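Local coordinates for flavin-nucleotide-binding protein (Azotobacter vinelandii, PDB 6RK0) that binds heme b and FAD and probably acts as a low-potential terminal oxidase associated with the iron-only nitrogenase, at residues Glu126-Lys129 with Ala130-Arg134. Sequence-based numbering, arbitrary orientation.
Sequences EAVK and AEKLR
V128 and K132, like K129 and L133, stand one helical turn apart, joined by regular i to i+4 backbone bonds. L133 N gives its hydrogen to K129 O at 2.9 Å, and K132 N does the same to V128 O. A130 N and E131 N bond in the same way to the carbonyls of E126 and A127. V128 and K132 run side by side, and the CG1 methyl of V128 meets CE of K132 at 3.9 Å. K132 CG sits beside its own backbone N, 3.3 Å from V128 O. Its NZ forms a salt bridge with E65. On the buried side, K129 lies alongside L133, with K129 CG 4.2 Å from L133 CD1. CG of K129 is anti to the backbone N (chi1 -174°), and a bend at chi3 (-66°) brings the chain back toward E126. K129 NZ then makes a salt bridge with E126 OE1 at 2.8 Å, on the syn side but 33° out of the carboxylate plane. The same NZ also bonds to T159 O, so the buried ammonium has both a charged and a neutral partner. Replacing K129 with alanine would remove the ammonium and probably leave the E126 carboxylate, which lies near E157, without its positive mate and T159 O without this donor. L133 also packs on I156, T159 and V161, and it touches the heme near H72, the axial iron ligand. The arrangement is the first turns of an amphipathic helix, at whose start the D125 carboxylate accepts a hydrogen bond from V128 N, set over the heme site of a flavin-binding antiparallel beta fold related to pyridoxamine 5'-phosphate oxidase.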
ATOM      1  N   GLU A 126      18.745 -24.049   2.300  1.00 14.15           N
ATOM      2  CA  GLU A 126      17.816 -24.241   1.192  1.00 14.08           C
ATOM      3  C   GLU A 126      16.599 -25.063   1.583  1.00 13.41           C
ATOM      4  O   GLU A 126      15.505 -24.861   1.033  1.00 13.67           O
ATOM      5  CB  GLU A 126      18.522 -24.881  -0.009  1.00 15.34           C
ATOM      6  CG  GLU A 126      19.733 -24.128  -0.529  1.00 16.42           C
ATOM      7  CD  GLU A 126      19.413 -22.864  -1.308  1.00 16.80           C
ATOM      8  OE1 GLU A 126      18.250 -22.588  -1.643  1.00 16.57           O
ATOM      9  OE2 GLU A 126      20.372 -22.089  -1.587  1.00 19.65           O
ATOM     10  N   ALA A 127      16.777 -26.038   2.481  1.00 13.35           N
ATOM     11  CA  ALA A 127      15.657 -26.875   2.898  1.00 13.60           C
ATOM     12  C   ALA A 127      14.666 -26.067   3.724  1.00 13.20           C
ATOM     13  O   ALA A 127      13.449 -26.206   3.556  1.00 13.61           O
ATOM     14  CB  ALA A 127      16.169 -28.088   3.666  1.00 14.53           C
ATOM     15  N   VAL A 128      15.167 -25.208   4.618  1.00 12.86           N
ATOM     16  CA  VAL A 128      14.280 -24.331   5.372  1.00 12.93           C
ATOM     17  C   VAL A 128      13.560 -23.364   4.444  1.00 12.97           C
ATOM     18  O   VAL A 128      12.353 -23.152   4.559  1.00 13.13           O
ATOM     19  CB  VAL A 128      15.065 -23.578   6.449  1.00 13.75           C
ATOM     20  CG1 VAL A 128      14.154 -22.597   7.185  1.00 15.23           C
ATOM     21  CG2 VAL A 128      15.653 -24.592   7.451  1.00 14.00           C
ATOM     22  N   LYS A 129      14.279 -22.819   3.478  1.00 13.44           N
ATOM     23  CA  LYS A 129      13.672 -21.886   2.536  1.00 14.16           C
ATOM     24  C   LYS A 129      12.505 -22.545   1.803  1.00 12.72           C
ATOM     25  O   LYS A 129      11.427 -21.957   1.670  1.00 13.00           O
ATOM     26  CB  LYS A 129      14.763 -21.438   1.575  1.00 15.94           C
ATOM     27  CG  LYS A 129      14.353 -20.363   0.633  1.00 17.58           C
ATOM     28  CD  LYS A 129      15.361 -20.258  -0.561  1.00 20.77           C
ATOM     29  CE  LYS A 129      16.764 -19.804  -0.204  1.00 20.53           C
ATOM     30  NZ  LYS A 129      17.556 -19.859  -1.492  1.00 17.70           N
ATOM     31  N   ALA A 130      12.690 -23.787   1.343  1.00 13.24           N
ATOM     32  CA  ALA A 130      11.619 -24.480   0.625  1.00 13.48           C
ATOM     33  C   ALA A 130      10.411 -24.715   1.525  1.00 12.75           C
ATOM     34  O   ALA A 130       9.252 -24.600   1.088  1.00 13.48           O
ATOM     35  CB  ALA A 130      12.136 -25.796   0.039  1.00 14.86           C
ATOM     36  N   GLU A 131      10.664 -25.033   2.790  1.00 12.86           N
ATOM     37  CA  GLU A 131       9.567 -25.195   3.725  1.00 13.52           C
ATOM     38  C   GLU A 131       8.786 -23.894   3.897  1.00 13.29           C
ATOM     39  O   GLU A 131       7.551 -23.907   3.914  1.00 14.16           O
ATOM     40  CB  GLU A 131      10.153 -25.691   5.040  1.00 15.98           C
ATOM     41  CG  GLU A 131       9.103 -26.061   6.044  1.00 19.58           C
ATOM     42  CD  GLU A 131       9.573 -26.958   7.179  1.00 27.18           C
ATOM     43  OE1 GLU A 131      10.786 -27.173   7.365  1.00 46.19           O
ATOM     44  OE2 GLU A 131       8.717 -27.479   7.935  1.00 20.98           O
ATOM     45  N   LYS A 132       9.490 -22.767   4.017  1.00 12.67           N
ATOM     46  CA  LYS A 132       8.820 -21.479   4.201  1.00 13.08           C
ATOM     47  C   LYS A 132       8.017 -21.095   2.955  1.00 11.91           C
ATOM     48  O   LYS A 132       6.910 -20.558   3.069  1.00 11.84           O
ATOM     49  CB  LYS A 132       9.847 -20.391   4.534  1.00 15.54           C
ATOM     50  CG  LYS A 132      10.741 -20.571   5.736  1.00 17.41           C
ATOM     51  CD  LYS A 132       9.978 -20.621   7.024  1.00 18.02           C
ATOM     52  CE  LYS A 132      10.861 -20.743   8.231  1.00 19.58           C
ATOM     53  NZ  LYS A 132       9.998 -21.117   9.372  1.00 21.20           N
ATOM     54  N   LEU A 133       8.564 -21.351   1.761  1.00 11.03           N
ATOM     55  CA  LEU A 133       7.832 -21.033   0.526  1.00 10.75           C
ATOM     56  C   LEU A 133       6.560 -21.851   0.402  1.00 10.35           C
ATOM     57  O   LEU A 133       5.531 -21.333  -0.074  1.00 10.34           O
ATOM     58  CB  LEU A 133       8.745 -21.238  -0.679  1.00 10.64           C
ATOM     59  CG  LEU A 133       9.865 -20.189  -0.785  1.00 10.86           C
ATOM     60  CD1 LEU A 133      10.956 -20.662  -1.740  1.00 11.56           C
ATOM     61  CD2 LEU A 133       9.304 -18.804  -1.239  1.00 10.85           C
ATOM     62  N   ARG A 134       6.583 -23.123   0.822  0.52 10.50           N
ATOM     63  CA  ARG A 134       5.340 -23.888   0.806  0.52 11.31           C
ATOM     64  C   ARG A 134       4.324 -23.291   1.780  0.52 11.70           C
ATOM     65  O   ARG A 134       3.127 -23.220   1.472  0.52 11.59           O
ATOM     66  CB  ARG A 134       5.612 -25.367   1.110  0.52 12.19           C
ATOM     67  CG  ARG A 134       4.325 -26.190   1.166  0.52 13.11           C
ATOM     68  CD  ARG A 134       4.549 -27.703   1.148  0.52 15.76           C
ATOM     69  NE  ARG A 134       3.267 -28.428   1.032  0.52 18.42           N
ATOM     70  CZ  ARG A 134       3.115 -29.709   0.677  0.52 19.64           C
ATOM     71  NH1 ARG A 134       4.164 -30.513   0.423  0.52 16.24           N
ATOM     72  NH2 ARG A 134       1.879 -30.213   0.603  0.52 20.48           N
TER